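Local coordinates for protein amphiphysin (Drosophila melanogaster, PDB 1URU) that probably senses and binds curved membranes during endocytosis, through a dimeric coiled-coil BAR domain, at residues 53-56 / 57-61; 60-63 / 64-67; 107-110 / 111-115; 207-210 / 211-215. All coordinates share one frame; numbering follows the deposited sequence.

Contact 1 (53-56 / 57-61); sequences ANRL and QKEFN
A53 offers its carbonyl oxygen to the amide of Q57, one turn further along the helix, and so opens a ladder of four backbone bonds that ties 53-56 to 57-61. Next in line, N54 O takes K58 N at 2.9 Å. The two side chains part here: the lysine chain leads away from 53-56, and N54 leans on T125 of helix 92-156. R55 O receives the straightest bond of the four, from E59 N, with an N-H...O angle of 173°. Alongside this bond the R55 and E59 side chains run near one another, CG to CG at 4.4 Å, yet R55 NE and E59 OE2 stay 5.2 Å apart. Both charged ends look across the dimer instead, R55 NH1 in a salt bridge to E83 of the second subunit and E59 OE1 in a hydrogen bond to T76 of that subunit. L56 closes the series, its O bound to F60 N at 2.9 Å. Q57, extended with CG anti to its N (chi1 -177°), hydrogen-bonds through NE2 to N122 OD1. This turn of helix 35-84 therefore lies between helix 92-156, met by N54 and Q57, and the second subunit, met by R55, L56 and E59; F60 touches both.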
loop_
_atom_site.group_PDB
_atom_site.type_symbol
_atom_site.label_atom_id
_atom_site.label_comp_id
_atom_site.label_asym_id
_atom_site.label_seq_id
_atom_site.Cartn_x
_atom_site.Cartn_y
_atom_site.Cartn_z
ATOM N N ALA A 53 -22.560 -5.750 -4.093
ATOM C CA ALA A 53 -21.592 -6.818 -3.842
ATOM C C ALA A 53 -20.462 -6.839 -4.885
ATOM O O ALA A 53 -19.321 -7.146 -4.548
ATOM C CB ALA A 53 -22.285 -8.170 -3.775
ATOM N N ASN A 54 -20.790 -6.513 -6.142
ATOM C CA ASN A 54 -19.803 -6.429 -7.227
ATOM C C ASN A 54 -18.818 -5.281 -6.985
ATOM O O ASN A 54 -17.592 -5.412 -7.212
ATOM C CB ASN A 54 -20.504 -6.238 -8.571
ATOM C CG ASN A 54 -21.153 -7.529 -9.095
ATOM O OD1 ASN A 54 -21.830 -7.518 -10.108
ATOM N ND2 ASN A 54 -20.926 -8.630 -8.412
ATOM N N ARG A 55 -19.363 -4.172 -6.492
ATOM C CA ARG A 55 -18.559 -3.032 -6.108
ATOM C C ARG A 55 -17.660 -3.374 -4.903
ATOM O O ARG A 55 -16.501 -2.951 -4.850
ATOM C CB ARG A 55 -19.461 -1.833 -5.806
ATOM C CG ARG A 55 -18.772 -0.668 -5.169
ATOM C CD ARG A 55 -19.702 0.474 -4.793
ATOM N NE ARG A 55 -18.956 1.654 -4.368
ATOM C CZ ARG A 55 -19.489 2.798 -3.945
ATOM N NH1 ARG A 55 -20.807 2.968 -3.895
ATOM N NH2 ARG A 55 -18.681 3.786 -3.571
ATOM N N LEU A 56 -18.171 -4.122 -3.932
ATOM C CA LEU A 56 -17.377 -4.426 -2.748
ATOM C C LEU A 56 -16.216 -5.335 -3.128
ATOM O O LEU A 56 -15.096 -5.147 -2.668
ATOM C CB LEU A 56 -18.226 -5.087 -1.673
ATOM C CG LEU A 56 -17.554 -5.244 -0.312
ATOM C CD1 LEU A 56 -17.243 -3.881 0.270
ATOM C CD2 LEU A 56 -18.466 -6.047 0.629
ATOM N N GLN A 57 -16.499 -6.302 -3.991
ATOM C CA GLN A 57 -15.501 -7.251 -4.460
ATOM C C GLN A 57 -14.426 -6.533 -5.295
ATOM O O GLN A 57 -13.248 -6.762 -5.117
ATOM C CB GLN A 57 -16.177 -8.366 -5.256
ATOM C CG GLN A 57 -15.285 -9.465 -5.754
ATOM C CD GLN A 57 -16.010 -10.396 -6.702
ATOM O OE1 GLN A 57 -16.703 -9.949 -7.628
ATOM N NE2 GLN A 57 -15.874 -11.683 -6.473
ATOM N N LYS A 58 -14.851 -5.642 -6.174
ATOM C CA LYS A 58 -13.935 -4.809 -6.948
ATOM C C LYS A 58 -12.977 -4.043 -6.024
ATOM O O LYS A 58 -11.768 -4.261 -6.068
ATOM C CB LYS A 58 -14.743 -3.841 -7.828
ATOM C CG LYS A 58 -13.928 -3.032 -8.793
ATOM C CD LYS A 58 -14.552 -1.656 -9.094
ATOM C CE LYS A 58 -13.849 -0.961 -10.277
ATOM N NZ LYS A 58 -14.348 -1.463 -11.606
ATOM N N GLU A 59 -13.524 -3.181 -5.177
ATOM C CA GLU A 59 -12.709 -2.354 -4.293
ATOM C C GLU A 59 -11.823 -3.146 -3.361
ATOM O O GLU A 59 -10.704 -2.746 -3.090
ATOM C CB GLU A 59 -13.573 -1.423 -3.439
ATOM C CG GLU A 59 -14.487 -0.498 -4.230
ATOM C CD GLU A 59 -13.751 0.266 -5.310
ATOM O OE1 GLU A 59 -12.571 0.656 -5.091
ATOM O OE2 GLU A 59 -14.366 0.464 -6.380
ATOM N N PHE A 60 -12.325 -4.266 -2.864
ATOM C CA PHE A 60 -11.572 -5.069 -1.931
ATOM C C PHE A 60 -10.418 -5.756 -2.661
ATOM O O PHE A 60 -9.348 -5.932 -2.109
ATOM C CB PHE A 60 -12.464 -6.098 -1.214
ATOM C CG PHE A 60 -11.749 -6.819 -0.142
ATOM C CD1 PHE A 60 -11.381 -6.157 1.003
ATOM C CD2 PHE A 60 -11.329 -8.112 -0.322
ATOM C CE1 PHE A 60 -10.668 -6.805 2.005
ATOM C CE2 PHE A 60 -10.602 -8.773 0.666
ATOM C CZ PHE A 60 -10.265 -8.115 1.829
ATOM N N ASN A 61 -10.641 -6.151 -3.903
ATOM C CA ASN A 61 -9.573 -6.734 -4.703
ATOM C C ASN A 61 -8.509 -5.687 -5.026
ATOM O O ASN A 61 -7.331 -5.995 -5.112
ATOM C CB ASN A 61 -10.114 -7.399 -5.985
ATOM C CG ASN A 61 -10.550 -8.841 -5.752
ATOM O OD1 ASN A 61 -11.594 -9.271 -6.223
ATOM N ND2 ASN A 61 -9.752 -9.592 -5.023
#

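Contact 2 (60-63 / 64-67); sequences FNNY and IRCV
Y63 and V67 make the tighter half of this turn: the valine methyl CG2 sits over the centre of the tyrosine ring, 3.7 Å from its centroid and only 8° off the normal, a CH-pi contact. Two torsions arrange it. The ring carbon CG of Y63 lies anti to the backbone N (chi1 -177°), which carries the ring outward beside the next turn, where V67 lies, while V67 has CG2 beside its own N, on the side facing Y63. A second pair repeats the theme three residues earlier, where I64 CG1 lies over a face of the F60 ring, 4.2 Å from its centroid, and I64 CD1 is nearest F60 CE2, at 3.4 Å. Beneath both pairs run the backbone bonds from I64 N to F60 O and from V67 N to Y63 O, the latter 2.8 Å long.

The polar flank is looser. N62 OD1 accepts a weak bond from R65 NH2, at 3.4 Å, with the amide and guanidinium planes turned 55° apart, and the backbone bond from R65 N to N61 O is weak as well. R65 is exposed, whereas I64 and V67 pack on L113 and F109 of helix 92-156, and Y63 and C66 on L77 and A73 of the second subunit. Such i to i+4 aromatic-aliphatic pairs, buried between bundle and partner chain, are in keeping with the helix-lined dimer interface of a BAR domain.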
loop_
_atom_site.group_PDB
_atom_site.type_symbol
_atom_site.label_atom_id
_atom_site.label_comp_id
_atom_site.label_asym_id
_atom_site.label_seq_id
_atom_site.Cartn_x
_atom_site.Cartn_y
_atom_site.Cartn_z
ATOM N N PHE A 60 -12.325 -4.266 -2.864
ATOM C CA PHE A 60 -11.572 -5.069 -1.931
ATOM C C PHE A 60 -10.418 -5.756 -2.661
ATOM O O PHE A 60 -9.348 -5.932 -2.109
ATOM C CB PHE A 60 -12.464 -6.098 -1.214
ATOM C CG PHE A 60 -11.749 -6.819 -0.142
ATOM C CD1 PHE A 60 -11.381 -6.157 1.003
ATOM C CD2 PHE A 60 -11.329 -8.112 -0.322
ATOM C CE1 PHE A 60 -10.668 -6.805 2.005
ATOM C CE2 PHE A 60 -10.602 -8.773 0.666
ATOM C CZ PHE A 60 -10.265 -8.115 1.829
ATOM N N ASN A 61 -10.641 -6.151 -3.903
ATOM C CA ASN A 61 -9.573 -6.734 -4.703
ATOM C C ASN A 61 -8.509 -5.687 -5.026
ATOM O O ASN A 61 -7.331 -5.995 -5.112
ATOM C CB ASN A 61 -10.114 -7.399 -5.985
ATOM C CG ASN A 61 -10.550 -8.841 -5.752
ATOM O OD1 ASN A 61 -11.594 -9.271 -6.223
ATOM N ND2 ASN A 61 -9.752 -9.592 -5.023
ATOM N N ASN A 62 -8.942 -4.447 -5.183
ATOM C CA ASN A 62 -8.027 -3.342 -5.390
ATOM C C ASN A 62 -7.211 -3.110 -4.107
ATOM O O ASN A 62 -6.018 -2.905 -4.173
ATOM C CB ASN A 62 -8.795 -2.088 -5.825
ATOM C CG ASN A 62 -7.880 -0.909 -6.073
ATOM O OD1 ASN A 62 -6.974 -0.985 -6.906
ATOM N ND2 ASN A 62 -8.087 0.176 -5.335
ATOM N N TYR A 63 -7.869 -3.218 -2.949
ATOM C CA TYR A 63 -7.228 -3.055 -1.648
ATOM C C TYR A 63 -6.173 -4.112 -1.422
ATOM O O TYR A 63 -5.088 -3.813 -0.963
ATOM C CB TYR A 63 -8.261 -3.152 -0.557
ATOM C CG TYR A 63 -7.752 -2.932 0.841
ATOM C CD1 TYR A 63 -7.227 -1.706 1.220
ATOM C CD2 TYR A 63 -7.832 -3.938 1.805
ATOM C CE1 TYR A 63 -6.779 -1.473 2.522
ATOM C CE2 TYR A 63 -7.381 -3.720 3.119
ATOM C CZ TYR A 63 -6.868 -2.471 3.462
ATOM O OH TYR A 63 -6.434 -2.225 4.722
ATOM N N ILE A 64 -6.478 -5.347 -1.772
ATOM C CA ILE A 64 -5.548 -6.435 -1.525
ATOM C C ILE A 64 -4.231 -6.236 -2.284
ATOM O O ILE A 64 -3.162 -6.321 -1.697
ATOM C CB ILE A 64 -6.137 -7.772 -1.952
ATOM C CG1 ILE A 64 -7.432 -8.063 -1.198
ATOM C CG2 ILE A 64 -5.071 -8.874 -1.794
ATOM C CD1 ILE A 64 -7.345 -9.212 -0.253
ATOM N N ARG A 65 -4.287 -6.019 -3.590
ATOM C CA ARG A 65 -3.029 -5.822 -4.298
ATOM C C ARG A 65 -2.344 -4.519 -3.863
ATOM O O ARG A 65 -1.129 -4.426 -3.892
ATOM C CB ARG A 65 -3.178 -5.943 -5.831
ATOM C CG ARG A 65 -3.988 -4.894 -6.492
ATOM C CD ARG A 65 -3.476 -4.459 -7.883
ATOM N NE ARG A 65 -3.971 -3.101 -8.127
ATOM C CZ ARG A 65 -3.249 -1.997 -8.102
ATOM N NH1 ARG A 65 -1.923 -2.033 -7.922
ATOM N NH2 ARG A 65 -3.864 -0.839 -8.283
ATOM N N CYS A 66 -3.096 -3.524 -3.419
ATOM C CA CYS A 66 -2.439 -2.333 -2.921
ATOM C C CYS A 66 -1.698 -2.624 -1.619
ATOM O O CYS A 66 -0.621 -2.086 -1.388
ATOM C CB CYS A 66 -3.405 -1.162 -2.811
ATOM S SG CYS A 66 -3.706 -0.454 -4.453
ATOM N N VAL A 67 -2.270 -3.512 -0.813
ATOM C CA VAL A 67 -1.678 -4.003 0.426
ATOM C C VAL A 67 -0.428 -4.850 0.141
ATOM O O VAL A 67 0.631 -4.626 0.730
ATOM C CB VAL A 67 -2.698 -4.906 1.219
ATOM C CG1 VAL A 67 -2.011 -5.585 2.368
ATOM C CG2 VAL A 67 -3.947 -4.109 1.692
#

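Contact 3 (107-110 / 111-115); sequences ADFA and HKLGD
D108 O is gripped by two amides: K112 N binds it at 2.7 Å, almost straight at the hydrogen (178°), and H111 N adds a weak, strongly bent bond. H111 N is itself shared, because its better partner is A107 O one full turn back. This is an interior turn in the first half of helix 92-156, a long helix of the BAR-domain coiled-coil, and it divides into a polar flank and an apolar one. On the polar flank K112 folds back along the helix; with CG anti to its carbonyl carbon (chi1 -66°), the chain passes D108 O and brings NZ to 3.9 Å from D108 CB. The opposite charges do not meet, since D108 OD2 and K112 NZ remain 4.7 Å apart; K112 also touches T214 and V217 of helix 172-239.

On the apolar flank, F109 and L113 are both buried. The F109 ring also stacks on F218 of helix 172-239 and touches Y63 and V67 of helix 35-84, while L113 meets L211 and I64 of those same two helices, so this pair is enclosed between the other two helices of its own chain. At 113-115 the helix has a wider pi-type turn; G114 N still bonds A110 O, from above the carbonyl plane. Within the pair, L113 CD1 lies over one face of the F109 ring in a CH-pi contact, displaced toward its rim, with F109 CZ the nearest ring atom at 3.8 Å.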
loop_
_atom_site.group_PDB
_atom_site.type_symbol
_atom_site.label_atom_id
_atom_site.label_comp_id
_atom_site.label_asym_id
_atom_site.label_seq_id
_atom_site.Cartn_x
_atom_site.Cartn_y
_atom_site.Cartn_z
ATOM N N ALA A 107 2.461 -10.614 6.506
ATOM C CA ALA A 107 2.028 -11.819 5.811
ATOM C C ALA A 107 0.741 -12.474 6.368
ATOM O O ALA A 107 -0.018 -13.026 5.576
ATOM C CB ALA A 107 3.146 -12.811 5.747
ATOM N N ASP A 108 0.497 -12.440 7.693
ATOM C CA ASP A 108 -0.795 -12.891 8.237
ATOM C C ASP A 108 -1.854 -12.006 7.578
ATOM O O ASP A 108 -2.764 -12.510 6.922
ATOM C CB ASP A 108 -0.955 -12.768 9.776
ATOM C CG ASP A 108 0.237 -13.289 10.560
ATOM O OD1 ASP A 108 0.978 -14.126 10.006
ATOM O OD2 ASP A 108 0.513 -12.918 11.749
ATOM N N PHE A 109 -1.698 -10.691 7.767
ATOM C CA PHE A 109 -2.589 -9.660 7.251
ATOM C C PHE A 109 -2.983 -9.977 5.816
ATOM O O PHE A 109 -4.154 -10.145 5.530
ATOM C CB PHE A 109 -1.919 -8.281 7.376
ATOM C CG PHE A 109 -2.796 -7.116 6.969
ATOM C CD1 PHE A 109 -4.060 -6.941 7.518
ATOM C CD2 PHE A 109 -2.343 -6.180 6.035
ATOM C CE1 PHE A 109 -4.869 -5.853 7.130
ATOM C CE2 PHE A 109 -3.127 -5.104 5.651
ATOM C CZ PHE A 109 -4.388 -4.937 6.188
ATOM N N ALA A 110 -2.011 -10.133 4.931
ATOM C CA ALA A 110 -2.309 -10.353 3.507
ATOM C C ALA A 110 -2.920 -11.736 3.213
ATOM O O ALA A 110 -3.629 -11.892 2.222
ATOM C CB ALA A 110 -1.052 -10.134 2.649
ATOM N N HIS A 111 -2.624 -12.726 4.059
ATOM C CA HIS A 111 -3.178 -14.085 3.941
ATOM C C HIS A 111 -4.639 -14.005 4.351
ATOM O O HIS A 111 -5.539 -14.402 3.596
ATOM C CB HIS A 111 -2.364 -15.092 4.804
ATOM C CG HIS A 111 -3.036 -16.423 5.060
ATOM N ND1 HIS A 111 -3.054 -17.456 4.140
ATOM C CD2 HIS A 111 -3.661 -16.901 6.165
ATOM C CE1 HIS A 111 -3.683 -18.500 4.661
ATOM N NE2 HIS A 111 -4.064 -18.187 5.887
ATOM N N LYS A 112 -4.860 -13.450 5.536
ATOM C CA LYS A 112 -6.188 -13.313 6.088
ATOM C C LYS A 112 -7.100 -12.503 5.146
ATOM O O LYS A 112 -8.284 -12.807 5.047
ATOM C CB LYS A 112 -6.122 -12.677 7.473
ATOM C CG LYS A 112 -5.441 -13.507 8.570
ATOM C CD LYS A 112 -5.563 -12.770 9.899
ATOM C CE LYS A 112 -4.827 -13.416 11.082
ATOM N NZ LYS A 112 -4.194 -12.346 11.989
ATOM N N LEU A 113 -6.559 -11.507 4.435
ATOM C CA LEU A 113 -7.382 -10.681 3.541
ATOM C C LEU A 113 -7.790 -11.485 2.307
ATOM O O LEU A 113 -8.963 -11.552 1.970
ATOM C CB LEU A 113 -6.668 -9.386 3.100
ATOM C CG LEU A 113 -6.398 -8.253 4.086
ATOM C CD1 LEU A 113 -5.686 -7.155 3.387
ATOM C CD2 LEU A 113 -7.655 -7.717 4.703
ATOM N N GLY A 114 -6.819 -12.098 1.636
ATOM C CA GLY A 114 -7.076 -12.848 0.417
ATOM C C GLY A 114 -7.683 -14.229 0.590
ATOM O O GLY A 114 -7.997 -14.888 -0.416
ATOM N N ASP A 115 -7.846 -14.666 1.840
ATOM C CA ASP A 115 -8.352 -15.995 2.143
ATOM C C ASP A 115 -9.604 -15.906 3.006
ATOM O O ASP A 115 -10.709 -16.068 2.498
ATOM C CB ASP A 115 -7.273 -16.846 2.823
ATOM C CG ASP A 115 -7.758 -18.243 3.175
ATOM O OD1 ASP A 115 -6.936 -19.077 3.616
ATOM O OD2 ASP A 115 -8.939 -18.602 3.042
#

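Contact 4 (207-210 / 211-215); sequences NLQT and LFATE
L208 and F212 lie side by side and point the same way, one turn apart on helix 172-239. The ring runs alongside the leucine, its CE1 3.9 Å from L208 CB, and CZ reaches L208 CD2 further out. Both side chains set CG anti to the carbonyl carbon (chi1 -60° in L208, -71° in F212), and this shared first torsion is consistent with their alignment. At the foot of the ring F212 N bonds L208 O at 2.7 Å.

L211 departs in another direction, with CG anti to its N, and only brushes L208, CD2 to CD2 at 4.2 Å; it packs instead on L113 of helix 92-156. L208 meets V81 of the second subunit. On a further side Q209, bent at chi2, curls forward so that its NE2 comes to 3.4 Å from A213 CB, and E230 of the second subunit packs against both residues.

The threonines behave differently from the apolar pairs. T214 OG1 donates to T210 O at 2.6 Å while T214 N binds the same oxygen from the opposite face of the carbonyl plane, so one acceptor serves two donors of one residue. T210 OG1 in turn hydrogen-bonds T206 O, one turn back. Threonine hydroxyls returned to the preceding turn are a familiar helix motif, here within a BAR-domain helix whose apolar side chains face both its own bundle and the partner subunit.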
loop_
_atom_site.group_PDB
_atom_site.type_symbol
_atom_site.label_atom_id
_atom_site.label_comp_id
_atom_site.label_asym_id
_atom_site.label_seq_id
_atom_site.Cartn_x
_atom_site.Cartn_y
_atom_site.Cartn_z
ATOM N N ASN A 207 -18.621 -10.785 7.212
ATOM C CA ASN A 207 -17.462 -10.395 6.394
ATOM C C ASN A 207 -16.701 -9.251 7.002
ATOM O O ASN A 207 -15.494 -9.320 7.174
ATOM C CB ASN A 207 -17.862 -10.021 4.960
ATOM C CG ASN A 207 -16.750 -10.340 3.914
ATOM O OD1 ASN A 207 -16.060 -11.363 3.982
ATOM N ND2 ASN A 207 -16.608 -9.465 2.937
ATOM N N LEU A 208 -17.409 -8.187 7.342
ATOM C CA LEU A 208 -16.785 -7.055 8.033
ATOM C C LEU A 208 -16.182 -7.419 9.403
ATOM O O LEU A 208 -15.202 -6.828 9.792
ATOM C CB LEU A 208 -17.776 -5.892 8.148
ATOM C CG LEU A 208 -18.309 -5.320 6.823
ATOM C CD1 LEU A 208 -19.223 -4.155 7.068
ATOM C CD2 LEU A 208 -17.177 -4.871 5.931
ATOM N N GLN A 209 -16.738 -8.386 10.126
ATOM C CA GLN A 209 -16.179 -8.791 11.432
ATOM C C GLN A 209 -14.812 -9.371 11.199
ATOM O O GLN A 209 -13.860 -9.024 11.888
ATOM C CB GLN A 209 -17.054 -9.836 12.144
ATOM C CG GLN A 209 -16.683 -10.191 13.620
ATOM C CD GLN A 209 -15.242 -10.783 13.871
ATOM O OE1 GLN A 209 -14.970 -11.975 13.628
ATOM N NE2 GLN A 209 -14.348 -9.932 14.387
ATOM N N THR A 210 -14.716 -10.264 10.223
ATOM C CA THR A 210 -13.424 -10.830 9.806
ATOM C C THR A 210 -12.461 -9.739 9.336
ATOM O O THR A 210 -11.305 -9.717 9.752
ATOM C CB THR A 210 -13.606 -11.835 8.648
ATOM O OG1 THR A 210 -14.664 -12.750 8.935
ATOM C CG2 THR A 210 -12.398 -12.723 8.491
ATOM N N LEU A 211 -12.945 -8.853 8.462
ATOM C CA LEU A 211 -12.107 -7.798 7.890
ATOM C C LEU A 211 -11.607 -6.880 8.983
ATOM O O LEU A 211 -10.428 -6.588 9.045
ATOM C CB LEU A 211 -12.853 -6.966 6.838
ATOM C CG LEU A 211 -12.142 -5.698 6.355
ATOM C CD1 LEU A 211 -10.809 -6.036 5.715
ATOM C CD2 LEU A 211 -12.997 -4.908 5.387
ATOM N N PHE A 212 -12.496 -6.435 9.856
ATOM C CA PHE A 212 -12.124 -5.405 10.831
ATOM C C PHE A 212 -11.201 -5.917 11.914
ATOM O O PHE A 212 -10.372 -5.178 12.400
ATOM C CB PHE A 212 -13.375 -4.762 11.417
ATOM C CG PHE A 212 -14.100 -3.875 10.443
ATOM C CD1 PHE A 212 -15.431 -3.548 10.652
ATOM C CD2 PHE A 212 -13.452 -3.370 9.302
ATOM C CE1 PHE A 212 -16.113 -2.721 9.758
ATOM C CE2 PHE A 212 -14.125 -2.554 8.407
ATOM C CZ PHE A 212 -15.470 -2.221 8.641
ATOM N N ALA A 213 -11.350 -7.191 12.248
ATOM C CA ALA A 213 -10.505 -7.890 13.205
ATOM C C ALA A 213 -9.110 -8.156 12.637
ATOM O O ALA A 213 -8.113 -8.173 13.367
ATOM C CB ALA A 213 -11.164 -9.220 13.560
ATOM N N THR A 214 -9.053 -8.410 11.335
ATOM C CA THR A 214 -7.809 -8.697 10.655
ATOM C C THR A 214 -6.989 -7.438 10.662
ATOM O O THR A 214 -5.788 -7.468 10.982
ATOM C CB THR A 214 -8.106 -9.143 9.211
ATOM O OG1 THR A 214 -8.881 -10.345 9.248
ATOM C CG2 THR A 214 -6.857 -9.519 8.448
ATOM N N GLU A 215 -7.675 -6.337 10.337
ATOM C CA GLU A 215 -7.094 -5.010 10.350
ATOM C C GLU A 215 -6.631 -4.664 11.763
ATOM O O GLU A 215 -5.505 -4.257 11.966
ATOM C CB GLU A 215 -8.099 -3.975 9.863
ATOM C CG GLU A 215 -8.544 -4.139 8.419
ATOM C CD GLU A 215 -7.679 -3.393 7.413
ATOM O OE1 GLU A 215 -6.517 -3.078 7.692
ATOM O OE2 GLU A 215 -8.182 -3.125 6.314
#

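Overall arrangement
The four turns illustrate how a long-helix bundle is built from repeated local pairs that interlock between helices. Contacts 1 and 2 follow one another on helix 35-84, sharing F60 and N61, with centres about 10 Å apart. Contact 3, about 11 Å between centres from contacts 2 and 4 alike, lies against both: I64 CD1 touches L113 CB at 3.4 Å, and L113 CD2 meets L211 CD1 at 3.7 Å. F60 also reaches L211, so contacts 1 and 2 touch contact 4 directly. A probable, weak hydrogen bond between Y63 OH and E215 OE2 adds a polar link across the bundle. Contacts 1, 2 and 4 also meet the second subunit; contact 3 does not.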